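Side-chain contacts in phosphoacetylglucosamine mutase (Aspergillus lentulus, PDB 5O9X), which interconverts N-acetylglucosamine 6-phosphate and N-acetylglucosamine 1-phosphate, a phosphomutase step on the route to UDP-N-acetylglucosamine: residues A[46-51]-A[109-114]; A[59-64]-A[173-178]; A[227-232]-A[238-243]; A[337-342]-A[503-508]. The protein carries 1 engineered substitution. All coordinates share one frame; numbering follows the deposited sequence.

Contact 1: A[46-51]-A[109-114]; sequences VGLLAT and DVYDEL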
loop_
_atom_site.group_PDB
_atom_site.type_symbol
_atom_site.label_atom_id
_atom_site.label_comp_id
_atom_site.label_asym_id
_atom_site.label_seq_id
_atom_site.Cartn_x
_atom_site.Cartn_y
_atom_site.Cartn_z
ATOM N N VAL A 46 -13.154 3.023 16.362
ATOM C CA VAL A 46 -13.259 2.703 14.935
ATOM C C VAL A 46 -14.539 1.897 14.571
ATOM O O VAL A 46 -15.105 2.107 13.490
ATOM C CB VAL A 46 -11.956 2.008 14.419
ATOM C CG1 VAL A 46 -12.145 1.530 12.988
ATOM C CG2 VAL A 46 -10.790 3.009 14.443
ATOM N N GLY A 47 -14.974 1.001 15.472
ATOM C CA GLY A 47 -16.217 0.229 15.227
ATOM C C GLY A 47 -17.410 1.226 15.154
ATOM O O GLY A 47 -18.267 1.151 14.285
ATOM N N LEU A 48 -17.431 2.156 16.082
ATOM C CA LEU A 48 -18.417 3.274 16.035
ATOM C C LEU A 48 -18.396 4.071 14.732
ATOM O O LEU A 48 -19.456 4.247 14.095
ATOM C CB LEU A 48 -18.166 4.146 17.259
ATOM C CG LEU A 48 -18.849 3.738 18.573
ATOM C CD1 LEU A 48 -19.049 2.267 18.867
ATOM C CD2 LEU A 48 -18.206 4.456 19.741
ATOM N N LEU A 49 -17.207 4.502 14.302
ATOM C CA LEU A 49 -17.042 5.220 13.039
ATOM C C LEU A 49 -17.480 4.417 11.799
ATOM O O LEU A 49 -18.166 4.965 10.938
ATOM C CB LEU A 49 -15.612 5.689 12.876
ATOM C CG LEU A 49 -15.571 6.681 11.699
ATOM C CD1 LEU A 49 -16.182 8.033 12.049
ATOM C CD2 LEU A 49 -14.175 6.866 11.229
ATOM N N ALA A 50 -17.078 3.136 11.727
ATOM C CA ALA A 50 -17.459 2.271 10.623
ATOM C C ALA A 50 -18.990 2.199 10.527
ATOM O O ALA A 50 -19.515 2.163 9.422
ATOM C CB ALA A 50 -16.868 0.828 10.776
ATOM N N THR A 51 -19.661 2.117 11.658
ATOM C CA THR A 51 -21.163 2.055 11.674
ATOM C C THR A 51 -21.734 3.372 11.037
ATOM O O THR A 51 -22.555 3.329 10.118
ATOM C CB THR A 51 -21.732 1.910 13.103
ATOM O OG1 THR A 51 -21.327 0.672 13.692
ATOM C CG2 THR A 51 -23.299 1.915 13.084
ATOM N N ASP A 109 -21.863 10.529 23.657
ATOM C CA ASP A 109 -22.189 11.910 23.294
ATOM C C ASP A 109 -21.466 12.328 22.044
ATOM O O ASP A 109 -22.072 12.924 21.135
ATOM C CB ASP A 109 -21.867 12.868 24.458
ATOM C CG ASP A 109 -22.720 12.575 25.738
ATOM O OD1 ASP A 109 -23.803 11.938 25.659
ATOM O OD2 ASP A 109 -22.292 12.961 26.841
ATOM N N VAL A 110 -20.163 11.990 21.957
ATOM C CA VAL A 110 -19.413 12.250 20.737
ATOM C C VAL A 110 -20.085 11.572 19.554
ATOM O O VAL A 110 -20.243 12.186 18.507
ATOM C CB VAL A 110 -17.923 11.901 20.916
ATOM C CG1 VAL A 110 -17.162 12.047 19.610
ATOM C CG2 VAL A 110 -17.322 12.828 21.978
ATOM N N TYR A 111 -20.537 10.321 19.735
ATOM C CA TYR A 111 -21.280 9.584 18.688
ATOM C C TYR A 111 -22.508 10.384 18.189
ATOM O O TYR A 111 -22.668 10.603 16.975
ATOM C CB TYR A 111 -21.716 8.228 19.229
ATOM C CG TYR A 111 -22.258 7.208 18.231
ATOM C CD1 TYR A 111 -23.627 6.802 18.268
ATOM C CD2 TYR A 111 -21.403 6.562 17.298
ATOM C CE1 TYR A 111 -24.118 5.823 17.390
ATOM C CE2 TYR A 111 -21.899 5.583 16.435
ATOM C CZ TYR A 111 -23.241 5.224 16.465
ATOM O OH TYR A 111 -23.708 4.265 15.606
ATOM N N ASP A 112 -23.377 10.818 19.110
ATOM C CA ASP A 112 -24.554 11.652 18.727
ATOM C C ASP A 112 -24.175 12.993 18.110
ATOM O O ASP A 112 -24.800 13.439 17.125
ATOM C CB ASP A 112 -25.516 11.854 19.906
ATOM C CG ASP A 112 -26.365 10.623 20.169
ATOM O OD1 ASP A 112 -26.950 10.077 19.178
ATOM O OD2 ASP A 112 -26.433 10.207 21.360
ATOM N N GLU A 113 -23.111 13.603 18.642
ATOM C CA GLU A 113 -22.603 14.852 18.108
ATOM C C GLU A 113 -22.259 14.608 16.631
ATOM O O GLU A 113 -22.638 15.397 15.739
ATOM C CB GLU A 113 -21.393 15.233 18.937
ATOM C CG GLU A 113 -20.810 16.610 18.775
ATOM C CD GLU A 113 -19.472 16.744 19.514
ATOM O OE1 GLU A 113 -19.350 16.326 20.710
ATOM O OE2 GLU A 113 -18.533 17.264 18.880
ATOM N N LEU A 114 -21.636 13.448 16.355
ATOM C CA LEU A 114 -21.286 13.093 14.982
ATOM C C LEU A 114 -22.460 12.823 14.097
ATOM O O LEU A 114 -22.424 13.215 12.902
ATOM C CB LEU A 114 -20.252 11.948 14.911
ATOM C CG LEU A 114 -18.828 12.378 15.209
ATOM C CD1 LEU A 114 -17.878 11.163 15.350
ATOM C CD2 LEU A 114 -18.297 13.356 14.172
#
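Tyr-111 reaches from helix 107-118 to helix 40-56 and meets Leu-48 and Thr-51 there. These two residues are three apart in sequence, so they lie almost one helical turn apart on the same side of their helix. The tyrosine ring spans both. With CG anti to the backbone N (chi1 -168°), the side chain of Tyr-111 extends from its own helix into the space between the two. The CD2 and CE2 side of the ring lies nearest Leu-48. Ring atom CD2 of Tyr-111 lies 4.0 Å from Leu-48 CG, and the two side chains meet at a slant. The backbone joins in as well. Leu-48 O lies at the ring edge, close to the ring plane, 3.6 Å from Tyr-111 CE2. Further out, the phenol oxygen touches a methyl group: Tyr-111 OH is 3.5 Å from Thr-51 CG2. Here the two side chains run at about a right angle. The other branch of Thr-51 is polar, and OG1 is hydrogen-bonded to Thr-152 OG1. The contact is buried and mostly van der Waals. It joins two helices of domain I, the first alpha/beta/alpha domain. Helix 91-101 packs against both partners, through Leu-49 on one and Leu-114 on the other. Helix 138-151 also reaches Leu-48 and Thr-51. On a further face of helix 40-56, Val-46 and Ala-50 pack on strand 75-81 of the domain's sheet.

Contact 2: A[59-64]-A[173-178]; sequences GQWIGV and CKNTLG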
loop_
_atom_site.group_PDB
_atom_site.type_symbol
_atom_site.label_atom_id
_atom_site.label_comp_id
_atom_site.label_asym_id
_atom_site.label_seq_id
_atom_site.Cartn_x
_atom_site.Cartn_y
_atom_site.Cartn_z
ATOM N N GLY A 59 -26.039 2.113 3.939
ATOM C CA GLY A 59 -25.830 0.710 4.329
ATOM C C GLY A 59 -24.866 -0.076 3.447
ATOM O O GLY A 59 -24.922 -1.308 3.416
ATOM N N GLN A 60 -23.968 0.622 2.747
ATOM C CA GLN A 60 -22.944 -0.033 1.918
ATOM C C GLN A 60 -21.922 -0.645 2.882
ATOM O O GLN A 60 -21.749 -0.158 3.978
ATOM C CB GLN A 60 -22.286 0.928 0.930
ATOM C CG GLN A 60 -23.028 1.080 -0.412
ATOM C CD GLN A 60 -22.369 2.084 -1.325
ATOM O OE1 GLN A 60 -22.191 3.230 -0.965
ATOM N NE2 GLN A 60 -21.993 1.661 -2.508
ATOM N N TRP A 61 -21.380 -1.792 2.505
ATOM C CA TRP A 61 -20.361 -2.457 3.293
ATOM C C TRP A 61 -19.139 -1.552 3.427
ATOM O O TRP A 61 -18.570 -1.033 2.443
ATOM C CB TRP A 61 -20.013 -3.806 2.642
ATOM C CG TRP A 61 -21.140 -4.762 2.775
ATOM C CD1 TRP A 61 -22.151 -4.975 1.886
ATOM C CD2 TRP A 61 -21.378 -5.649 3.890
ATOM N NE1 TRP A 61 -23.005 -5.968 2.383
ATOM C CE2 TRP A 61 -22.562 -6.388 3.599
ATOM C CE3 TRP A 61 -20.693 -5.901 5.099
ATOM C CZ2 TRP A 61 -23.093 -7.338 4.474
ATOM C CZ3 TRP A 61 -21.208 -6.869 5.977
ATOM C CH2 TRP A 61 -22.416 -7.574 5.649
ATOM N N ILE A 62 -18.753 -1.342 4.672
ATOM C CA ILE A 62 -17.456 -0.658 4.980
ATOM C C ILE A 62 -16.456 -1.726 5.530
ATOM O O ILE A 62 -16.855 -2.590 6.314
ATOM C CB ILE A 62 -17.743 0.418 6.030
ATOM C CG1 ILE A 62 -18.640 1.548 5.418
ATOM C CG2 ILE A 62 -16.456 1.061 6.611
ATOM C CD1 ILE A 62 -18.055 2.177 4.144
ATOM N N GLY A 63 -15.158 -1.615 5.208
ATOM C CA GLY A 63 -14.227 -2.694 5.692
ATOM C C GLY A 63 -13.387 -2.109 6.821
ATOM O O GLY A 63 -13.141 -0.841 6.880
ATOM N N VAL A 64 -12.943 -2.992 7.720
ATOM C CA VAL A 64 -11.949 -2.640 8.700
ATOM C C VAL A 64 -10.842 -3.702 8.619
ATOM O O VAL A 64 -11.145 -4.854 8.714
ATOM C CB VAL A 64 -12.544 -2.652 10.144
ATOM C CG1 VAL A 64 -11.464 -2.249 11.134
ATOM C CG2 VAL A 64 -13.669 -1.610 10.275
ATOM N N CYS A 173 -16.308 -6.212 -3.906
ATOM C CA CYS A 173 -17.234 -7.267 -4.356
ATOM C C CYS A 173 -18.614 -7.181 -3.726
ATOM O O CYS A 173 -19.630 -7.251 -4.458
ATOM C CB CYS A 173 -16.693 -8.698 -4.116
ATOM S SG CYS A 173 -15.314 -9.012 -5.227
ATOM N N LYS A 174 -18.690 -7.061 -2.400
ATOM C CA LYS A 174 -20.014 -7.101 -1.769
ATOM C C LYS A 174 -20.852 -5.834 -2.192
ATOM O O LYS A 174 -22.093 -5.852 -2.211
ATOM C CB LYS A 174 -19.905 -7.168 -0.249
ATOM C CG LYS A 174 -19.218 -8.386 0.320
ATOM C CD LYS A 174 -19.315 -8.370 1.819
ATOM C CE LYS A 174 -20.698 -8.837 2.267
ATOM N NZ LYS A 174 -21.010 -10.233 1.890
ATOM N N ASN A 175 -20.179 -4.730 -2.492
ATOM C CA ASN A 175 -20.925 -3.523 -2.851
ATOM C C ASN A 175 -21.296 -3.465 -4.342
ATOM O O ASN A 175 -21.982 -2.541 -4.759
ATOM C CB ASN A 175 -20.180 -2.268 -2.428
ATOM C CG ASN A 175 -20.196 -2.073 -0.915
ATOM O OD1 ASN A 175 -19.157 -1.761 -0.323
ATOM N ND2 ASN A 175 -21.330 -2.275 -0.293
ATOM N N THR A 176 -20.793 -4.410 -5.135
ATOM C CA THR A 176 -21.036 -4.392 -6.562
ATOM C C THR A 176 -21.735 -5.662 -7.038
ATOM O O THR A 176 -22.039 -5.769 -8.242
ATOM C CB THR A 176 -19.753 -4.184 -7.395
ATOM O OG1 THR A 176 -18.876 -5.309 -7.187
ATOM C CG2 THR A 176 -19.075 -2.820 -7.096
ATOM N N LEU A 177 -21.979 -6.607 -6.124
ATOM C CA LEU A 177 -22.450 -7.920 -6.509
ATOM C C LEU A 177 -23.832 -7.690 -7.187
ATOM O O LEU A 177 -24.597 -6.832 -6.727
ATOM C CB LEU A 177 -22.524 -8.854 -5.285
ATOM C CG LEU A 177 -22.829 -10.334 -5.516
ATOM C CD1 LEU A 177 -21.754 -11.096 -6.307
ATOM C CD2 LEU A 177 -23.145 -11.030 -4.192
ATOM N N GLY A 178 -24.052 -8.350 -8.334
ATOM C CA GLY A 178 -25.342 -8.346 -9.038
ATOM C C GLY A 178 -25.639 -7.082 -9.822
ATOM O O GLY A 178 -26.787 -6.843 -10.162
#
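Trp-61 and Lys-174 form the centre of this surface contact. The lysine chain lies over one face of the indole. Its last methylene comes closest: Lys-174 CE is 3.4 Å from Trp-61 CE2. CE stands above the middle of the ring system, in a CH-pi contact 3.6 Å from the centroid of the six-membered ring. The ammonium group lies farther off. Lys-174 NZ is 4.7 Å from that centroid and 23° off the ring normal, which is cation-pi geometry. The lysine chain is bent at both outer torsions (chi3 79°), which folds its end over the ring instead of letting it run straight past. Nearer the root of Trp-61, Lys-174 CB is 3.8 Å from Trp-61 CD1. Asn-175 fills the next position. Its amide sits beside the backbone of Trp-61 and against Gln-60 CB, with its plane tilted 41° to the indole. Trp-61 also touches Arg-127 and Val-129 of strand 127-132, and Glu-155 and Ile-157 of strand 155-161. Ile-157 also touches Lys-174, and Pro-83 packs on both Gln-60 and Asn-175. The contact therefore joins strand 61-66 to helix 164-176 in domain I. Its chemistry is amphipathic: the methylenes of the lysine cover the aromatic face, while its charge probably gains a modest attraction from the same ring.

Contact 3: A[227-232]-A[238-243]; sequences ELIKYL and LDIKIV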
loop_
_atom_site.group_PDB
_atom_site.type_symbol
_atom_site.label_atom_id
_atom_site.label_comp_id
_atom_site.label_asym_id
_atom_site.label_seq_id
_atom_site.Cartn_x
_atom_site.Cartn_y
_atom_site.Cartn_z
ATOM N N GLU A 227 -1.837 -20.717 -1.440
ATOM C CA GLU A 227 -3.201 -21.037 -1.854
ATOM C C GLU A 227 -3.521 -20.570 -3.299
ATOM O O GLU A 227 -4.082 -21.338 -4.081
ATOM C CB GLU A 227 -4.232 -20.443 -0.872
ATOM C CG GLU A 227 -5.684 -20.973 -0.944
ATOM C CD GLU A 227 -5.875 -22.492 -0.794
ATOM O OE1 GLU A 227 -4.978 -23.213 -0.250
ATOM O OE2 GLU A 227 -6.942 -22.994 -1.271
ATOM N N LEU A 228 -3.173 -19.312 -3.614
ATOM C CA LEU A 228 -3.338 -18.754 -4.938
ATOM C C LEU A 228 -2.664 -19.669 -5.975
ATOM O O LEU A 228 -3.231 -19.872 -7.037
ATOM C CB LEU A 228 -2.726 -17.309 -5.024
ATOM C CG LEU A 228 -2.617 -16.831 -6.512
ATOM C CD1 LEU A 228 -4.013 -16.647 -7.114
ATOM C CD2 LEU A 228 -1.840 -15.480 -6.405
ATOM N N ILE A 229 -1.490 -20.245 -5.656
ATOM C CA ILE A 229 -0.737 -21.031 -6.653
ATOM C C ILE A 229 -1.543 -22.278 -7.128
ATOM O O ILE A 229 -1.504 -22.640 -8.307
ATOM C CB ILE A 229 0.563 -21.417 -6.047
ATOM C CG1 ILE A 229 1.428 -20.155 -6.103
ATOM C CG2 ILE A 229 1.317 -22.550 -6.821
ATOM C CD1 ILE A 229 2.701 -20.270 -5.283
ATOM N N LYS A 230 -2.344 -22.844 -6.241
ATOM C CA LYS A 230 -3.268 -23.943 -6.661
ATOM C C LYS A 230 -4.243 -23.543 -7.722
ATOM O O LYS A 230 -4.650 -24.394 -8.499
ATOM C CB LYS A 230 -4.074 -24.394 -5.488
ATOM C CG LYS A 230 -3.215 -24.919 -4.345
ATOM C CD LYS A 230 -4.216 -25.326 -3.272
ATOM C CE LYS A 230 -3.510 -25.699 -1.976
ATOM N NZ LYS A 230 -4.615 -25.896 -0.964
ATOM N N TYR A 231 -4.673 -22.268 -7.747
ATOM C CA TYR A 231 -5.564 -21.772 -8.803
ATOM C C TYR A 231 -4.892 -21.392 -10.108
ATOM O O TYR A 231 -5.572 -21.258 -11.093
ATOM C CB TYR A 231 -6.382 -20.581 -8.300
ATOM C CG TYR A 231 -7.368 -20.954 -7.189
ATOM C CD1 TYR A 231 -8.747 -21.096 -7.458
ATOM C CD2 TYR A 231 -6.929 -21.147 -5.856
ATOM C CE1 TYR A 231 -9.649 -21.441 -6.410
ATOM C CE2 TYR A 231 -7.825 -21.422 -4.853
ATOM C CZ TYR A 231 -9.179 -21.602 -5.137
ATOM O OH TYR A 231 -10.101 -21.887 -4.117
ATOM N N LEU A 232 -3.560 -21.164 -10.109
ATOM C CA LEU A 232 -2.924 -20.504 -11.281
ATOM C C LEU A 232 -2.860 -21.454 -12.506
ATOM O O LEU A 232 -2.787 -22.653 -12.306
ATOM C CB LEU A 232 -1.516 -19.973 -10.945
ATOM C CG LEU A 232 -1.517 -18.782 -9.952
ATOM C CD1 LEU A 232 -0.068 -18.446 -9.623
ATOM C CD2 LEU A 232 -2.162 -17.543 -10.583
ATOM N N LEU A 238 5.623 -20.176 -14.835
ATOM C CA LEU A 238 5.857 -19.562 -13.528
ATOM C C LEU A 238 6.100 -20.689 -12.511
ATOM O O LEU A 238 5.271 -21.577 -12.323
ATOM C CB LEU A 238 4.664 -18.727 -13.132
ATOM C CG LEU A 238 4.814 -17.990 -11.796
ATOM C CD1 LEU A 238 5.949 -16.997 -11.897
ATOM C CD2 LEU A 238 3.533 -17.233 -11.502
ATOM N N ASP A 239 7.205 -20.574 -11.814
ATOM C CA ASP A 239 7.691 -21.501 -10.870
ATOM C C ASP A 239 8.019 -20.714 -9.552
ATOM O O ASP A 239 9.137 -20.243 -9.389
ATOM C CB ASP A 239 8.994 -21.987 -11.511
ATOM C CG ASP A 239 9.709 -23.090 -10.716
ATOM O OD1 ASP A 239 9.092 -23.671 -9.781
ATOM O OD2 ASP A 239 10.916 -23.358 -11.056
ATOM N N ILE A 240 7.085 -20.613 -8.612
ATOM C CA ILE A 240 7.303 -19.803 -7.377
ATOM C C ILE A 240 7.824 -20.676 -6.267
ATOM O O ILE A 240 7.237 -21.765 -5.971
ATOM C CB ILE A 240 5.986 -19.123 -6.901
ATOM C CG1 ILE A 240 5.561 -18.032 -7.894
ATOM C CG2 ILE A 240 6.146 -18.503 -5.450
ATOM C CD1 ILE A 240 4.144 -17.454 -7.747
ATOM N N LYS A 241 8.857 -20.193 -5.587
ATOM C CA LYS A 241 9.287 -20.794 -4.365
ATOM C C LYS A 241 8.965 -19.801 -3.256
ATOM O O LYS A 241 9.215 -18.589 -3.449
ATOM C CB LYS A 241 10.786 -21.043 -4.392
ATOM C CG LYS A 241 11.276 -21.684 -5.688
ATOM C CD LYS A 241 11.074 -23.189 -5.755
ATOM C CE LYS A 241 11.448 -23.806 -7.125
ATOM N NZ LYS A 241 10.781 -25.150 -7.335
ATOM N N ILE A 242 8.465 -20.287 -2.103
ATOM C CA ILE A 242 8.062 -19.409 -1.002
ATOM C C ILE A 242 9.076 -19.606 0.057
ATOM O O ILE A 242 9.461 -20.770 0.330
ATOM C CB ILE A 242 6.636 -19.783 -0.478
ATOM C CG1 ILE A 242 5.592 -19.282 -1.534
ATOM C CG2 ILE A 242 6.378 -19.126 0.908
ATOM C CD1 ILE A 242 4.137 -19.741 -1.254
ATOM N N VAL A 243 9.616 -18.522 0.608
ATOM C CA VAL A 243 10.477 -18.588 1.798
ATOM C C VAL A 243 9.890 -17.642 2.849
ATOM O O VAL A 243 9.140 -16.687 2.457
ATOM C CB VAL A 243 12.021 -18.273 1.552
ATOM C CG1 VAL A 243 12.658 -19.331 0.620
ATOM C CG2 VAL A 243 12.291 -16.832 0.968
#
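Leu-238 meets Leu-232 at the near end of the segment. Leu-238 CD2 and Leu-232 CD1 are 4.2 Å apart, a methyl contact near the mouth of the short connection from helix 221-231 to strand 240-243. Together with strand 212-215 these form a beta-alpha-beta unit of domain II. Next along the chain, Asp-239 interacts within its own segment. Its OD1 makes a weak salt bridge to Lys-241 NZ at 3.3 Å. Ile-240 is the main partner of the helix. Its CB lies 3.8 Å from Ile-229 CD1, and its CG2 and CD1 also approach that methyl. In Ile-229, CG1 is anti to the carbonyl carbon (chi1 -77°) and chi2 is extended, which carries CD1 toward the strand. Lys-241 points away from the helix. Ile-242 points back toward it, and Ile-242 CD1 approaches the same Ile-229 CD1 at 4.3 Å. Helix 428-442 also packs on Leu-238 and Ile-240. The backbone of the strand pairs with strand 212-215. Across the contact everything is aliphatic, so shape and exclusion of water probably hold helix to strand. The charged pairs, including Lys-230 with Glu-227, form within each segment.

Contact 4: A[337-342]-A[503-508]; sequences TAYANG and FARASG. With G16 (1,6-di-O-phosphono-alpha-D-glucopyranose), chain B.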
loop_
_atom_site.group_PDB
_atom_site.type_symbol
_atom_site.label_atom_id
_atom_site.label_comp_id
_atom_site.label_asym_id
_atom_site.label_seq_id
_atom_site.Cartn_x
_atom_site.Cartn_y
_atom_site.Cartn_z
ATOM N N THR A 337 6.397 9.681 -5.189
ATOM C CA THR A 337 6.649 10.563 -4.032
ATOM C C THR A 337 8.129 10.973 -4.026
ATOM O O THR A 337 8.926 10.501 -4.853
ATOM C CB THR A 337 6.208 9.956 -2.683
ATOM O OG1 THR A 337 7.113 8.877 -2.277
ATOM C CG2 THR A 337 4.799 9.292 -2.864
ATOM N N ALA A 338 8.508 11.760 -3.022
ATOM C CA ALA A 338 9.857 12.318 -2.926
ATOM C C ALA A 338 10.867 11.202 -2.608
ATOM O O ALA A 338 12.045 11.397 -2.879
ATOM C CB ALA A 338 9.859 13.439 -1.858
ATOM N N TYR A 339 10.410 10.015 -2.156
ATOM C CA TYR A 339 11.322 8.910 -1.860
ATOM C C TYR A 339 11.769 8.242 -3.172
ATOM O O TYR A 339 12.660 7.355 -3.116
ATOM C CB TYR A 339 10.594 7.841 -1.004
ATOM C CG TYR A 339 10.422 8.354 0.424
ATOM C CD1 TYR A 339 11.535 8.417 1.272
ATOM C CD2 TYR A 339 9.221 8.908 0.839
ATOM C CE1 TYR A 339 11.433 8.918 2.547
ATOM C CE2 TYR A 339 9.095 9.404 2.146
ATOM C CZ TYR A 339 10.234 9.445 2.954
ATOM O OH TYR A 339 10.172 10.003 4.220
ATOM N N ALA A 340 11.124 8.560 -4.318
ATOM C CA ALA A 340 11.559 7.957 -5.574
ATOM C C ALA A 340 12.992 8.350 -5.924
ATOM O O ALA A 340 13.387 9.528 -5.781
ATOM C CB ALA A 340 10.644 8.353 -6.742
ATOM N N ASN A 341 13.772 7.390 -6.355
ATOM C CA ASN A 341 15.147 7.713 -6.766
ATOM C C ASN A 341 15.126 8.717 -7.939
ATOM O O ASN A 341 14.326 8.581 -8.881
ATOM C CB ASN A 341 15.827 6.430 -7.239
ATOM C CG ASN A 341 17.305 6.591 -7.309
ATOM O OD1 ASN A 341 17.821 7.123 -8.305
ATOM N ND2 ASN A 341 17.991 6.196 -6.252
ATOM N N GLY A 342 15.986 9.745 -7.866
ATOM C CA GLY A 342 15.997 10.791 -8.932
ATOM C C GLY A 342 16.221 10.184 -10.287
ATOM O O GLY A 342 15.777 10.750 -11.236
ATOM N N PHE A 503 15.778 14.997 2.049
ATOM C CA PHE A 503 14.666 15.637 2.748
ATOM C C PHE A 503 14.349 14.836 4.027
ATOM O O PHE A 503 14.619 13.664 4.083
ATOM C CB PHE A 503 13.407 15.802 1.918
ATOM C CG PHE A 503 12.746 14.490 1.565
ATOM C CD1 PHE A 503 13.314 13.630 0.533
ATOM C CD2 PHE A 503 11.530 14.134 2.151
ATOM C CE1 PHE A 503 12.686 12.397 0.208
ATOM C CE2 PHE A 503 10.914 12.887 1.810
ATOM C CZ PHE A 503 11.522 12.015 0.887
ATOM N N ALA A 504 13.781 15.517 5.021
ATOM C CA ALA A 504 13.385 14.901 6.296
ATOM C C ALA A 504 11.888 15.156 6.553
ATOM O O ALA A 504 11.381 16.273 6.318
ATOM C CB ALA A 504 14.223 15.519 7.462
ATOM N N ARG A 505 11.164 14.172 7.135
ATOM C CA ARG A 505 9.745 14.416 7.431
ATOM C C ARG A 505 9.378 13.399 8.508
ATOM O O ARG A 505 9.991 12.299 8.604
ATOM C CB ARG A 505 8.794 14.203 6.252
ATOM C CG ARG A 505 9.033 12.870 5.494
ATOM C CD ARG A 505 7.958 12.605 4.402
ATOM N NE ARG A 505 6.682 12.147 4.982
ATOM C CZ ARG A 505 6.436 10.891 5.424
ATOM N NH1 ARG A 505 7.381 9.933 5.449
ATOM N NH2 ARG A 505 5.231 10.595 5.882
ATOM N N ALA A 506 8.396 13.786 9.303
ATOM C CA ALA A 506 7.841 12.914 10.380
ATOM C C ALA A 506 7.134 11.743 9.693
ATOM O O ALA A 506 6.409 11.899 8.664
ATOM C CB ALA A 506 6.799 13.708 11.209
ATOM N N SER A 507 7.392 10.544 10.230
ATOM C CA SER A 507 6.601 9.381 9.860
ATOM C C SER A 507 5.200 9.529 10.457
ATOM O O SER A 507 5.063 10.041 11.598
ATOM C CB SER A 507 7.301 8.102 10.444
ATOM O OG SER A 507 6.428 6.973 10.302
ATOM N N GLY A 508 4.195 9.027 9.722
ATOM C CA GLY A 508 2.798 8.865 10.198
ATOM C C GLY A 508 2.447 7.441 10.473
ATOM O O GLY A 508 1.220 7.112 10.605
HETATM C C1 G16 B . 2.030 2.911 5.003
HETATM C C2 G16 B . 1.327 3.649 3.868
HETATM C C3 G16 B . 2.351 3.996 2.740
HETATM C C4 G16 B . 3.557 4.786 3.219
HETATM C C5 G16 B . 4.217 3.997 4.342
HETATM C C6 G16 B . 5.256 4.763 5.127
HETATM O O1 G16 B . 2.544 1.673 4.503
HETATM O O2 G16 B . 0.180 2.931 3.318
HETATM O O3 G16 B . 1.645 4.608 1.736
HETATM O O4 G16 B . 4.608 5.023 2.183
HETATM O O5 G16 B . 3.282 3.700 5.407
HETATM O O6 G16 B . 4.566 5.953 5.722
HETATM P P G16 B . 5.407 6.917 6.719
HETATM O O1P G16 B . 6.729 7.317 6.023
HETATM O O2P G16 B . 5.748 6.101 7.989
HETATM O O3P G16 B . 4.493 8.090 7.135
HETATM P "P'" G16 B . 2.098 0.216 5.104
HETATM O O1X G16 B . 0.600 0.309 5.504
HETATM O O2X G16 B . 2.894 0.011 6.433
HETATM O O3X G16 B . 2.530 -0.836 4.142
HETATM O O HOH W 1 12.463 11.479 4.548
#
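Ala-338 and Tyr-339 are the two central residues of a type I beta turn from Thr-337 to Ala-340, and they face Phe-503 and Arg-505 on strand 501-506. The strand leads into the phosphate-binding loop of the C-terminal domain, a hallmark of the alpha-D-phosphohexomutase fold, while the turn belongs to domain III. Phe-503 and Tyr-339 form an edge-to-face pair with planes at 58°. The edge of the phenylalanine points at the tyrosine face, and Phe-503 CZ lies over its centre, 3.5 Å from Tyr-339 CE1. Ala-338 CB covers one face of the Phe-503 ring in a CH-pi contact, 3.8 Å from its centroid. A water molecule lies over the opposite face. It accepts a hydrogen bond from Tyr-339 OH and donates one to Phe-503 O. Tyr-339 OH also accepts a bond from Arg-505 NH1 at 3.1 Å. That bond is nearly straight (163°) and lies close to the guanidinium plane, which is perpendicular to the tyrosine ring. Arg-505 NE has a salt bridge to Glu-477. Tyr-339 and Glu-477 thus help to fix the rotation of the guanidinium. Its two end nitrogens grip the 6-phosphate of the bound glucose 1,6-bisphosphate: Arg-505 NH1 bonds O1P at 2.8 Å and Arg-505 NH2 bonds O3P at 2.9 Å. Ser-507 OG bonds the third oxygen, O2P, at 2.6 Å. O3P receives a second bond, from the backbone: Gly-508 N donates to it at 2.8 Å.

Overall arrangement
From the N terminus, contact 1 opens in helix 40-56 and contact 2 in the strand that follows it. Contact 1 closes at 109-114 and contact 2 at 173-178, so the two cross. Both tie elements of domain I. They touch where Ala-50 and Val-46 of the helix pack on Val-64 of strand 61-66. Contact 3 follows in series and closes a short connection inside one beta-alpha-beta unit of domain II. Contact 4 comes last and spans the longest loop, joining domain III to the C-terminal domain beside the ligand. Contacts 3 and 4 lie about 34 Å apart between centres, on opposite sides of the chain's centre.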